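Local structure of substrate-binding protein (Synechococcus sp., 6WPN) at residues 264-272 with 360-368; 143-151 with 278-288. The protein probably binds a sugar or related solute in the periplasm, as a bacterial extracellular solute-binding protein that serves transport in a marine cyanobacterium. One frame throughout, in Å; residues are numbered along the deposited sequence. Where two conformers were deposited one is given.

Interaction 1 (264-272 with 360-368); sequences GAEFLRSIQ and AEAQIRDAR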
ATOM      1  N   GLY A 264      -2.160  -1.974  -9.255  1.00 62.41           N
ATOM      2  CA  GLY A 264      -0.903  -1.667  -9.903  1.00 61.94           C
ATOM      3  C   GLY A 264      -0.712  -2.379 -11.232  1.00 52.63           C
ATOM      4  O   GLY A 264      -1.610  -3.029 -11.771  1.00 55.82           O
ATOM      5  N   ALA A 265       0.503  -2.231 -11.770  1.00 49.07           N
ATOM      6  CA  ALA A 265       0.849  -2.833 -13.056  1.00 41.64           C
ATOM      7  C   ALA A 265       1.014  -4.344 -12.958  1.00 47.41           C
ATOM      8  O   ALA A 265       0.722  -5.056 -13.932  1.00 47.42           O
ATOM      9  CB  ALA A 265       2.132  -2.205 -13.601  1.00 38.53           C
ATOM     10  N   GLU A 266       1.499  -4.850 -11.814  1.00 49.59           N
ATOM     11  CA  GLU A 266       1.781  -6.279 -11.722  1.00 55.09           C
ATOM     12  C   GLU A 266       0.501  -7.094 -11.792  1.00 60.42           C
ATOM     13  O   GLU A 266       0.465  -8.161 -12.423  1.00 62.53           O
ATOM     14  CB  GLU A 266       2.521  -6.588 -10.427  1.00 44.51           C
ATOM     15  CG  GLU A 266       2.748  -8.070 -10.138  1.00 39.62           C
ATOM     16  CD  GLU A 266       3.797  -8.718 -11.036  1.00 54.34           C
ATOM     17  OE1 GLU A 266       4.332  -8.034 -11.936  1.00 60.09           O
ATOM     18  OE2 GLU A 266       4.101  -9.919 -10.842  1.00 63.54           O
ATOM     19  N   PHE A 267      -0.562  -6.612 -11.157  1.00 43.92           N
ATOM     20  CA  PHE A 267      -1.817  -7.330 -11.246  1.00 47.59           C
ATOM     21  C   PHE A 267      -2.412  -7.274 -12.646  1.00 49.28           C
ATOM     22  O   PHE A 267      -3.209  -8.146 -13.009  1.00 46.53           O
ATOM     23  CB  PHE A 267      -2.810  -6.781 -10.232  1.00 54.37           C
ATOM     24  CG  PHE A 267      -4.102  -7.501 -10.244  1.00 70.56           C
ATOM     25  CD1 PHE A 267      -4.147  -8.848  -9.934  1.00 79.81           C
ATOM     26  CD2 PHE A 267      -5.270  -6.854 -10.597  1.00 85.36           C
ATOM     27  CE1 PHE A 267      -5.335  -9.536  -9.961  1.00 92.44           C
ATOM     28  CE2 PHE A 267      -6.467  -7.538 -10.617  1.00 96.89           C
ATOM     29  CZ  PHE A 267      -6.496  -8.878 -10.311  1.00 98.89           C
ATOM     30  N   LEU A 268      -2.023  -6.281 -13.448  1.00 47.16           N
ATOM     31  CA  LEU A 268      -2.524  -6.200 -14.813  1.00 41.03           C
ATOM     32  C   LEU A 268      -2.085  -7.397 -15.648  1.00 47.61           C
ATOM     33  O   LEU A 268      -2.834  -7.845 -16.524  1.00 54.07           O
ATOM     34  CB  LEU A 268      -2.081  -4.882 -15.453  1.00 41.55           C
ATOM     35  CG  LEU A 268      -2.668  -4.488 -16.811  1.00 49.85           C
ATOM     36  CD1 LEU A 268      -4.173  -4.723 -16.872  1.00 44.79           C
ATOM     37  CD2 LEU A 268      -2.339  -3.032 -17.101  1.00 51.13           C
ATOM     38  N   ARG A 269      -0.890  -7.939 -15.393  0.52 52.35           N
ATOM     39  CA  ARG A 269      -0.434  -9.090 -16.171  0.52 51.85           C
ATOM     40  C   ARG A 269      -1.241 -10.340 -15.837  0.52 55.61           C
ATOM     41  O   ARG A 269      -1.509 -11.164 -16.720  0.52 64.70           O
ATOM     42  CB  ARG A 269       1.059  -9.336 -15.945  0.52 50.91           C
ATOM     43  CG  ARG A 269       1.634 -10.499 -16.763  0.52 55.05           C
ATOM     44  CD  ARG A 269       1.850 -10.137 -18.241  0.52 57.13           C
ATOM     45  NE  ARG A 269       3.109  -9.423 -18.465  0.52 55.09           N
ATOM     46  CZ  ARG A 269       3.521  -8.968 -19.646  0.52 53.25           C
ATOM     47  NH1 ARG A 269       2.776  -9.142 -20.729  0.52 38.11           N
ATOM     48  NH2 ARG A 269       4.681  -8.331 -19.744  0.52 37.75           N
ATOM     49  N   SER A 270      -1.641 -10.504 -14.573  1.00 51.24           N
ATOM     50  CA  SER A 270      -2.479 -11.647 -14.227  1.00 51.19           C
ATOM     51  C   SER A 270      -3.895 -11.474 -14.759  1.00 44.99           C
ATOM     52  O   SER A 270      -4.554 -12.466 -15.089  1.00 49.51           O
ATOM     53  CB  SER A 270      -2.486 -11.871 -12.714  1.00 46.09           C
ATOM     54  OG  SER A 270      -2.859 -10.694 -12.029  1.00 61.21           O
ATOM     55  N   ILE A 271      -4.374 -10.233 -14.869  1.00 43.26           N
ATOM     56  CA  ILE A 271      -5.637  -9.988 -15.559  1.00 51.74           C
ATOM     57  C   ILE A 271      -5.521 -10.406 -17.017  1.00 60.29           C
ATOM     58  O   ILE A 271      -6.445 -11.000 -17.586  1.00 59.80           O
ATOM     59  CB  ILE A 271      -6.043  -8.508 -15.438  1.00 60.04           C
ATOM     60  CG1 ILE A 271      -6.364  -8.145 -13.992  1.00 65.94           C
ATOM     61  CG2 ILE A 271      -7.232  -8.193 -16.339  1.00 59.91           C
ATOM     62  CD1 ILE A 271      -6.741  -6.683 -13.826  1.00 70.24           C
ATOM     63  N   GLN A 272      -4.390 -10.079 -17.652  1.00 60.10           N
ATOM     64  CA  GLN A 272      -4.191 -10.445 -19.049  1.00 54.74           C
ATOM     65  C   GLN A 272      -4.300 -11.948 -19.238  1.00 62.87           C
ATOM     66  O   GLN A 272      -4.918 -12.416 -20.200  1.00 78.75           O
ATOM     67  CB  GLN A 272      -2.832  -9.947 -19.542  1.00 43.60           C
ATOM     68  CG  GLN A 272      -2.754  -8.449 -19.755  1.00 46.78           C
ATOM     69  CD  GLN A 272      -1.371  -7.988 -20.178  1.00 46.04           C
ATOM     70  OE1 GLN A 272      -0.443  -8.787 -20.293  1.00 52.91           O
ATOM     71  NE2 GLN A 272      -1.234  -6.695 -20.431  1.00 50.99           N
ATOM     72  N   ALA A 360      -0.307  -6.526 -25.433  1.00 46.58           N
ATOM     73  CA  ALA A 360      -0.262  -6.879 -24.015  1.00 39.29           C
ATOM     74  C   ALA A 360       0.962  -6.278 -23.335  1.00 40.83           C
ATOM     75  O   ALA A 360       0.860  -5.690 -22.250  1.00 47.86           O
ATOM     76  CB  ALA A 360      -0.278  -8.400 -23.851  1.00 39.76           C
ATOM     77  N   GLU A 361       2.136  -6.429 -23.950  1.00 44.93           N
ATOM     78  CA  GLU A 361       3.333  -5.806 -23.399  1.00 49.44           C
ATOM     79  C   GLU A 361       3.229  -4.288 -23.419  1.00 49.25           C
ATOM     80  O   GLU A 361       3.739  -3.619 -22.513  1.00 43.72           O
ATOM     81  CB  GLU A 361       4.569  -6.254 -24.176  1.00 46.63           C
ATOM     82  CG  GLU A 361       4.966  -7.698 -23.943  1.00 53.31           C
ATOM     83  CD  GLU A 361       6.246  -8.063 -24.667  1.00 69.01           C
ATOM     84  OE1 GLU A 361       7.077  -7.156 -24.902  1.00 73.87           O
ATOM     85  OE2 GLU A 361       6.425  -9.253 -25.007  1.00 73.34           O
ATOM     86  N   ALA A 362       2.573  -3.730 -24.439  1.00 51.95           N
ATOM     87  CA  ALA A 362       2.380  -2.285 -24.500  1.00 46.95           C
ATOM     88  C   ALA A 362       1.497  -1.805 -23.357  1.00 51.21           C
ATOM     89  O   ALA A 362       1.778  -0.769 -22.741  1.00 46.52           O
ATOM     90  CB  ALA A 362       1.788  -1.890 -25.852  1.00 41.18           C
ATOM     91  N   GLN A 363       0.430  -2.549 -23.057  1.00 44.12           N
ATOM     92  CA  GLN A 363      -0.424  -2.211 -21.923  1.00 46.11           C
ATOM     93  C   GLN A 363       0.358  -2.231 -20.614  1.00 40.41           C
ATOM     94  O   GLN A 363       0.229  -1.317 -19.791  1.00 41.29           O
ATOM     95  CB  GLN A 363      -1.603  -3.181 -21.862  1.00 44.46           C
ATOM     96  CG  GLN A 363      -2.652  -2.835 -20.824  1.00 34.22           C
ATOM     97  CD  GLN A 363      -3.801  -3.820 -20.836  1.00 45.77           C
ATOM     98  OE1 GLN A 363      -3.590  -5.032 -20.807  1.00 42.33           O
ATOM     99  NE2 GLN A 363      -5.024  -3.307 -20.903  1.00 34.65           N
ATOM    100  N   ILE A 364       1.180  -3.267 -20.406  1.00 41.41           N
ATOM    101  CA  ILE A 364       1.968  -3.367 -19.178  1.00 40.08           C
ATOM    102  C   ILE A 364       2.973  -2.227 -19.101  1.00 37.86           C
ATOM    103  O   ILE A 364       3.230  -1.669 -18.027  1.00 43.88           O
ATOM    104  CB  ILE A 364       2.673  -4.736 -19.097  1.00 45.75           C
ATOM    105  CG1 ILE A 364       1.651  -5.865 -18.962  1.00 40.38           C
ATOM    106  CG2 ILE A 364       3.671  -4.762 -17.948  1.00 48.31           C
ATOM    107  CD1 ILE A 364       0.654  -5.657 -17.852  1.00 48.21           C
ATOM    108  N   ARG A 365       3.555  -1.866 -20.242  1.00 45.71           N
ATOM    109  CA  ARG A 365       4.483  -0.747 -20.279  1.00 42.72           C
ATOM    110  C   ARG A 365       3.769   0.563 -19.957  1.00 43.21           C
ATOM    111  O   ARG A 365       4.303   1.398 -19.219  1.00 40.25           O
ATOM    112  CB  ARG A 365       5.162  -0.702 -21.652  1.00 46.84           C
ATOM    113  CG  ARG A 365       6.247   0.341 -21.821  1.00 42.28           C
ATOM    114  CD  ARG A 365       5.688   1.610 -22.413  1.00 44.30           C
ATOM    115  NE  ARG A 365       6.746   2.514 -22.846  1.00 67.74           N
ATOM    116  CZ  ARG A 365       7.011   2.795 -24.116  1.00 71.91           C
ATOM    117  NH1 ARG A 365       6.285   2.239 -25.082  1.00 76.11           N
ATOM    118  NH2 ARG A 365       7.992   3.639 -24.421  1.00 69.48           N
ATOM    119  N   ASP A 366       2.553   0.748 -20.489  1.00 36.08           N
ATOM    120  CA  ASP A 366       1.775   1.949 -20.191  1.00 39.63           C
ATOM    121  C   ASP A 366       1.490   2.073 -18.700  1.00 45.67           C
ATOM    122  O   ASP A 366       1.525   3.177 -18.141  1.00 48.74           O
ATOM    123  CB  ASP A 366       0.454   1.949 -20.963  1.00 41.63           C
ATOM    124  CG  ASP A 366       0.642   1.998 -22.469  1.00 55.51           C
ATOM    125  OD1 ASP A 366       1.715   2.450 -22.934  1.00 61.33           O
ATOM    126  OD2 ASP A 366      -0.300   1.592 -23.189  1.00 54.41           O
ATOM    127  N   ALA A 367       1.183   0.954 -18.042  1.00 37.60           N
ATOM    128  CA  ALA A 367       0.870   1.007 -16.620  1.00 32.56           C
ATOM    129  C   ALA A 367       2.113   1.316 -15.797  1.00 39.07           C
ATOM    130  O   ALA A 367       2.082   2.178 -14.912  1.00 41.75           O
ATOM    131  CB  ALA A 367       0.233  -0.309 -16.180  1.00 31.85           C
ATOM    132  N   ARG A 368       3.228   0.637 -16.086  1.00 44.83           N
ATOM    133  CA  ARG A 368       4.450   0.881 -15.321  1.00 41.92           C
ATOM    134  C   ARG A 368       4.937   2.314 -15.502  1.00 43.36           C
ATOM    135  O   ARG A 368       5.428   2.937 -14.554  1.00 40.67           O
ATOM    136  CB  ARG A 368       5.547  -0.100 -15.733  1.00 35.85           C
ATOM    137  CG  ARG A 368       5.269  -1.558 -15.424  1.00 42.23           C
ATOM    138  CD  ARG A 368       6.398  -2.424 -15.946  1.00 39.37           C
ATOM    139  NE  ARG A 368       7.655  -2.084 -15.286  1.00 46.29           N
ATOM    140  CZ  ARG A 368       8.857  -2.412 -15.743  1.00 44.41           C
ATOM    141  NH1 ARG A 368       8.981  -3.088 -16.880  1.00 41.38           N
ATOM    142  NH2 ARG A 368       9.940  -2.049 -15.067  1.00 45.41           N
TER
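Helices 265-272 and 360-368 pack antiparallel, their axes 9.2 Å apart at closest approach and 160° between their directions, with Ala265 beside Ala367 at one end and Gln272 beside Ala360 at the other. Small residues let the backbones close in at the first end: Ala265 CB meets Ala367 CB at 3.7 Å and also touches the CG of Arg368. In the middle Ile364 is a knob in the hole formed by Ala265, Leu268, Arg269 and Gln272. Its CD1 lies 3.7 Å from Leu268 CG, the leucine and isoleucine chains passing one another head to tail. In the conformer given, one of two, Arg269 is bent at chi2 and chi3 (76° and 82°) and lays its guanidinium over Ile364, whose CG1 sits 3.7 Å above the centre of one face. Gln272 reaches across with an extended chain, and its NE2 donates twice: to Gln363 OE1 at 2.9 Å, on a lone pair with the two amides nearly coplanar, and to Ala360 O at 3.0 Å. That carbonyl also takes the helical bond from Ile364 N, which arrives from the opposite face. With an alanine at Gln272, Gln363 OE1 and Ala360 O would probably both lose this donor, and a gap would open beside Ile364 CG1. Since Gln363 NE2 bonds to Ala279 O, the apolar core ends in a relay of amides that fixes the rotation of both glutamines.

Interaction 2 (143-151 with 278-288); sequences VRLSLVNGD and VAAVTTPQPPL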
ATOM      1  N   VAL A 143       2.975   2.511  -6.597  1.00 48.03           N
ATOM      2  CA  VAL A 143       1.961   3.531  -6.831  1.00 47.28           C
ATOM      3  C   VAL A 143       0.812   2.838  -7.550  1.00 43.90           C
ATOM      4  O   VAL A 143       0.957   2.424  -8.707  1.00 50.14           O
ATOM      5  CB  VAL A 143       2.509   4.706  -7.650  1.00 43.05           C
ATOM      6  CG1 VAL A 143       1.419   5.733  -7.886  1.00 47.23           C
ATOM      7  CG2 VAL A 143       3.703   5.329  -6.939  1.00 43.15           C
ATOM      8  N   ARG A 144      -0.327   2.707  -6.881  1.00 39.45           N
ATOM      9  CA  ARG A 144      -1.479   2.046  -7.481  1.00 47.14           C
ATOM     10  C   ARG A 144      -2.210   2.981  -8.436  1.00 45.27           C
ATOM     11  O   ARG A 144      -2.380   4.172  -8.162  1.00 47.09           O
ATOM     12  CB  ARG A 144      -2.433   1.520  -6.410  1.00 51.01           C
ATOM     13  CG  ARG A 144      -3.137   2.576  -5.605  1.00 58.99           C
ATOM     14  CD  ARG A 144      -4.120   1.940  -4.643  1.00 64.17           C
ATOM     15  NE  ARG A 144      -4.711   2.949  -3.776  1.00 77.28           N
ATOM     16  CZ  ARG A 144      -4.244   3.262  -2.572  1.00 84.68           C
ATOM     17  NH1 ARG A 144      -3.186   2.627  -2.082  1.00 87.00           N
ATOM     18  NH2 ARG A 144      -4.843   4.202  -1.850  1.00 89.50           N
ATOM     19  N   LEU A 145      -2.607   2.442  -9.581  1.00 42.23           N
ATOM     20  CA  LEU A 145      -3.318   3.196 -10.598  1.00 42.17           C
ATOM     21  C   LEU A 145      -4.807   2.859 -10.570  1.00 42.54           C
ATOM     22  O   LEU A 145      -5.283   2.066  -9.756  1.00 44.71           O
ATOM     23  CB  LEU A 145      -2.722   2.907 -11.975  1.00 43.22           C
ATOM     24  CG  LEU A 145      -1.200   3.014 -12.086  1.00 45.56           C
ATOM     25  CD1 LEU A 145      -0.738   2.438 -13.409  1.00 37.38           C
ATOM     26  CD2 LEU A 145      -0.739   4.453 -11.925  1.00 38.34           C
ATOM     27  N   SER A 146      -5.556   3.492 -11.469  1.00 44.80           N
ATOM     28  CA  SER A 146      -6.957   3.161 -11.712  1.00 42.04           C
ATOM     29  C   SER A 146      -7.028   2.306 -12.971  1.00 35.15           C
ATOM     30  O   SER A 146      -6.788   2.802 -14.074  1.00 35.42           O
ATOM     31  CB  SER A 146      -7.812   4.418 -11.860  1.00 39.67           C
ATOM     32  OG  SER A 146      -7.914   5.122 -10.637  1.00 45.51           O
ATOM     33  N   LEU A 147      -7.302   1.015 -12.806  1.00 34.84           N
ATOM     34  CA  LEU A 147      -7.565   0.146 -13.949  1.00 34.80           C
ATOM     35  C   LEU A 147      -9.028   0.293 -14.354  1.00 34.80           C
ATOM     36  O   LEU A 147      -9.928  -0.096 -13.605  1.00 34.93           O
ATOM     37  CB  LEU A 147      -7.217  -1.299 -13.611  1.00 36.34           C
ATOM     38  CG  LEU A 147      -5.771  -1.514 -13.157  1.00 44.07           C
ATOM     39  CD1 LEU A 147      -5.487  -2.992 -12.922  1.00 39.12           C
ATOM     40  CD2 LEU A 147      -4.793  -0.933 -14.165  1.00 35.41           C
ATOM     41  N   VAL A 148      -9.276   0.879 -15.524  1.00 37.48           N
ATOM     42  CA  VAL A 148     -10.621   1.260 -15.944  1.00 41.79           C
ATOM     43  C   VAL A 148     -11.093   0.326 -17.050  1.00 41.28           C
ATOM     44  O   VAL A 148     -10.426   0.183 -18.083  1.00 43.04           O
ATOM     45  CB  VAL A 148     -10.659   2.724 -16.411  1.00 40.86           C
ATOM     46  CG1 VAL A 148     -12.005   3.056 -17.020  1.00 40.14           C
ATOM     47  CG2 VAL A 148     -10.357   3.639 -15.240  1.00 41.91           C
ATOM     48  N   ASN A 149     -12.253  -0.292 -16.842  1.00 36.96           N
ATOM     49  CA  ASN A 149     -12.908  -1.091 -17.874  1.00 38.18           C
ATOM     50  C   ASN A 149     -13.575  -0.141 -18.863  1.00 44.68           C
ATOM     51  O   ASN A 149     -14.667   0.375 -18.607  1.00 40.43           O
ATOM     52  CB  ASN A 149     -13.918  -2.045 -17.247  1.00 37.55           C
ATOM     53  CG  ASN A 149     -14.504  -3.021 -18.252  1.00 40.46           C
ATOM     54  OD1 ASN A 149     -14.965  -2.633 -19.323  1.00 44.09           O
ATOM     55  ND2 ASN A 149     -14.491  -4.300 -17.902  1.00 49.60           N
ATOM     56  N   GLY A 150     -12.920   0.084 -20.005  1.00 41.09           N
ATOM     57  CA  GLY A 150     -13.437   1.038 -20.973  1.00 36.42           C
ATOM     58  C   GLY A 150     -14.730   0.586 -21.616  1.00 40.96           C
ATOM     59  O   GLY A 150     -15.536   1.411 -22.056  1.00 39.73           O
ATOM     60  N   ASP A 151     -14.949  -0.723 -21.683  1.00 50.55           N
ATOM     61  CA  ASP A 151     -16.175  -1.217 -22.288  1.00 58.34           C
ATOM     62  C   ASP A 151     -17.388  -0.925 -21.405  1.00 50.82           C
ATOM     63  O   ASP A 151     -18.471  -0.611 -21.913  1.00 45.69           O
ATOM     64  CB  ASP A 151     -16.048  -2.704 -22.574  1.00 76.91           C
ATOM     65  CG  ASP A 151     -17.251  -3.241 -23.274  1.00 99.79           C
ATOM     66  OD1 ASP A 151     -17.291  -3.193 -24.525  1.00111.36           O
ATOM     67  OD2 ASP A 151     -18.177  -3.663 -22.560  1.00102.45           O
ATOM     68  N   VAL A 278     -11.323  -8.810 -20.491  1.00 50.14           N
ATOM     69  CA  VAL A 278     -11.334  -7.586 -19.694  1.00 51.61           C
ATOM     70  C   VAL A 278     -10.047  -6.792 -19.888  1.00 50.36           C
ATOM     71  O   VAL A 278     -10.075  -5.558 -19.969  1.00 44.78           O
ATOM     72  CB  VAL A 278     -11.567  -7.925 -18.210  1.00 50.45           C
ATOM     73  CG1 VAL A 278     -11.525  -6.665 -17.370  1.00 31.05           C
ATOM     74  CG2 VAL A 278     -12.897  -8.637 -18.042  1.00 49.07           C
ATOM     75  N   ALA A 279      -8.902  -7.475 -19.955  1.00 43.32           N
ATOM     76  CA  ALA A 279      -7.643  -6.765 -20.149  1.00 37.40           C
ATOM     77  C   ALA A 279      -7.592  -6.071 -21.505  1.00 36.24           C
ATOM     78  O   ALA A 279      -6.976  -5.007 -21.631  1.00 40.32           O
ATOM     79  CB  ALA A 279      -6.464  -7.727 -19.996  1.00 43.25           C
ATOM     80  N   ALA A 280      -8.249  -6.639 -22.523  1.00 35.47           N
ATOM     81  CA  ALA A 280      -8.235  -6.019 -23.846  1.00 41.58           C
ATOM     82  C   ALA A 280      -8.968  -4.680 -23.851  1.00 48.17           C
ATOM     83  O   ALA A 280      -8.666  -3.818 -24.684  1.00 48.16           O
ATOM     84  CB  ALA A 280      -8.845  -6.961 -24.885  1.00 38.01           C
ATOM     85  N   VAL A 281      -9.925  -4.488 -22.939  1.00 43.76           N
ATOM     86  CA  VAL A 281     -10.673  -3.241 -22.813  1.00 35.35           C
ATOM     87  C   VAL A 281     -10.261  -2.463 -21.568  1.00 35.25           C
ATOM     88  O   VAL A 281     -10.966  -1.536 -21.160  1.00 37.45           O
ATOM     89  CB  VAL A 281     -12.191  -3.491 -22.822  1.00 34.78           C
ATOM     90  CG1 VAL A 281     -12.594  -4.246 -24.082  1.00 39.45           C
ATOM     91  CG2 VAL A 281     -12.623  -4.248 -21.573  1.00 33.49           C
ATOM     92  N   THR A 282      -9.149  -2.839 -20.941  1.00 37.91           N
ATOM     93  CA  THR A 282      -8.636  -2.165 -19.756  1.00 35.80           C
ATOM     94  C   THR A 282      -7.595  -1.121 -20.146  1.00 40.03           C
ATOM     95  O   THR A 282      -6.712  -1.398 -20.965  1.00 41.21           O
ATOM     96  CB  THR A 282      -8.010  -3.184 -18.801  1.00 42.40           C
ATOM     97  OG1 THR A 282      -9.013  -4.097 -18.341  1.00 46.32           O
ATOM     98  CG2 THR A 282      -7.360  -2.489 -17.611  1.00 30.65           C
ATOM     99  N   THR A 283      -7.697   0.075 -19.562  1.00 41.69           N
ATOM    100  CA  THR A 283      -6.679   1.102 -19.747  1.00 36.50           C
ATOM    101  C   THR A 283      -6.226   1.606 -18.381  1.00 40.76           C
ATOM    102  O   THR A 283      -7.069   1.895 -17.516  1.00 37.80           O
ATOM    103  CB  THR A 283      -7.187   2.274 -20.591  1.00 48.19           C
ATOM    104  OG1 THR A 283      -8.354   2.828 -19.978  1.00 52.48           O
ATOM    105  CG2 THR A 283      -7.518   1.815 -22.007  1.00 56.70           C
ATOM    106  N   PRO A 284      -4.923   1.729 -18.144  1.00 42.96           N
ATOM    107  CA  PRO A 284      -4.463   2.303 -16.875  1.00 37.12           C
ATOM    108  C   PRO A 284      -4.700   3.806 -16.851  1.00 44.29           C
ATOM    109  O   PRO A 284      -4.545   4.493 -17.863  1.00 45.12           O
ATOM    110  CB  PRO A 284      -2.965   1.969 -16.853  1.00 45.22           C
ATOM    111  CG  PRO A 284      -2.769   0.938 -17.944  1.00 51.87           C
ATOM    112  CD  PRO A 284      -3.808   1.230 -18.964  1.00 43.33           C
ATOM    113  N   GLN A 285      -5.082   4.310 -15.684  1.00 39.81           N
ATOM    114  CA  GLN A 285      -5.425   5.710 -15.488  1.00 48.05           C
ATOM    115  C   GLN A 285      -4.864   6.179 -14.153  1.00 46.93           C
ATOM    116  O   GLN A 285      -4.524   5.358 -13.295  1.00 41.61           O
ATOM    117  CB  GLN A 285      -6.946   5.926 -15.528  1.00 48.80           C
ATOM    118  CG  GLN A 285      -7.588   5.632 -16.877  1.00 58.12           C
ATOM    119  CD  GLN A 285      -7.175   6.612 -17.959  1.00 69.95           C
ATOM    120  OE1 GLN A 285      -6.955   7.793 -17.696  1.00 79.88           O
ATOM    121  NE2 GLN A 285      -7.063   6.124 -19.190  1.00 75.54           N
ATOM    122  N   PRO A 286      -4.732   7.490 -13.960  1.00 46.45           N
ATOM    123  CA  PRO A 286      -4.220   7.988 -12.686  1.00 44.57           C
ATOM    124  C   PRO A 286      -5.125   7.575 -11.545  1.00 48.71           C
ATOM    125  O   PRO A 286      -6.350   7.429 -11.717  1.00 49.69           O
ATOM    126  CB  PRO A 286      -4.221   9.512 -12.878  1.00 39.78           C
ATOM    127  CG  PRO A 286      -4.109   9.701 -14.349  1.00 39.45           C
ATOM    128  CD  PRO A 286      -4.871   8.566 -14.961  1.00 36.37           C
ATOM    129  N   PRO A 287      -4.569   7.377 -10.353  1.00 40.76           N
ATOM    130  CA  PRO A 287      -5.399   6.993  -9.210  1.00 41.13           C
ATOM    131  C   PRO A 287      -6.303   8.137  -8.788  1.00 42.61           C
ATOM    132  O   PRO A 287      -6.072   9.304  -9.114  1.00 44.29           O
ATOM    133  CB  PRO A 287      -4.377   6.671  -8.116  1.00 41.55           C
ATOM    134  CG  PRO A 287      -3.194   7.521  -8.470  1.00 43.27           C
ATOM    135  CD  PRO A 287      -3.156   7.555  -9.975  1.00 36.46           C
ATOM    136  N   LEU A 288      -7.357   7.785  -8.058  1.00 39.64           N
ATOM    137  CA  LEU A 288      -8.238   8.812  -7.529  1.00 37.28           C
ATOM    138  C   LEU A 288      -7.505   9.599  -6.454  1.00 38.71           C
ATOM    139  O   LEU A 288      -6.755   9.035  -5.651  1.00 45.49           O
ATOM    140  CB  LEU A 288      -9.513   8.190  -6.961  1.00 43.26           C
ATOM    141  CG  LEU A 288     -10.477   7.608  -7.997  1.00 40.55           C
ATOM    142  CD1 LEU A 288     -11.378   6.552  -7.387  1.00 39.51           C
ATOM    143  CD2 LEU A 288     -11.294   8.740  -8.602  1.00 32.08           C
TER
HETATM  144  O   HOH W   1      -7.617   4.739  -8.094  1.00 42.89           O
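With chi1 at -68°, Ser146 holds OG beside its own backbone N, where the hydroxyl lies 3.0 Å from Pro286 O and 2.6 Å from a water, which accepts from Leu288 N. Val148 has CG1 anti to the backbone N (chi1 172°), which leaves CG2 to meet Gln285 CG at 3.8 Å on the same face of the sheet as Ser146. Leu145 CD1 touches Pro284 CB, and Leu147 CD2 lies near the same proline. The backbones form an antiparallel ladder. Ser146 and Gln285 are a hydrogen-bonded pair, with a straight bond from Ser146 N to Gln285 O and a weak one back; Val148 N bonds to Thr283 O and Thr283 N to Val148 O, both at 3.1 Å. Beyond the strand, Gly150 N donates to Val281 O at 2.8 Å, while Asn149 N-caps the helix that follows, its OD1 accepting from Leu152 N and packing 3.6 Å from Val281 CG2. At the far end Pro287 CB rests against Arg144 O. Pro284 has no N-H to give, but it falls in a non-hydrogen-bonded pair with Leu147, and the ladder thus accepts its ring without losing a cross-strand bond.

Overall arrangement
From the N terminus, the chain first lays down 143-151, at the end of strand 137-149, then runs through an excursion that is nearly half helix and includes strand 260-263 and helix 265-274. The short helix 276-280 follows directly and leads into strand 282-285, which returns to 143-151 and closes the 126-residue loop of interaction 2. Interaction 1 closes later, when helix 359-374 comes back to 264-272. The segments alternate, so the two contacts cross. They meet physically: Gln272 packs on Ala279, Leu268 on Thr282, and Leu145 and Pro284 on Ala367. Together they tie a helix pair to one face of the mixed sheet, where strand 137-149 runs between 260-263 and 282-285.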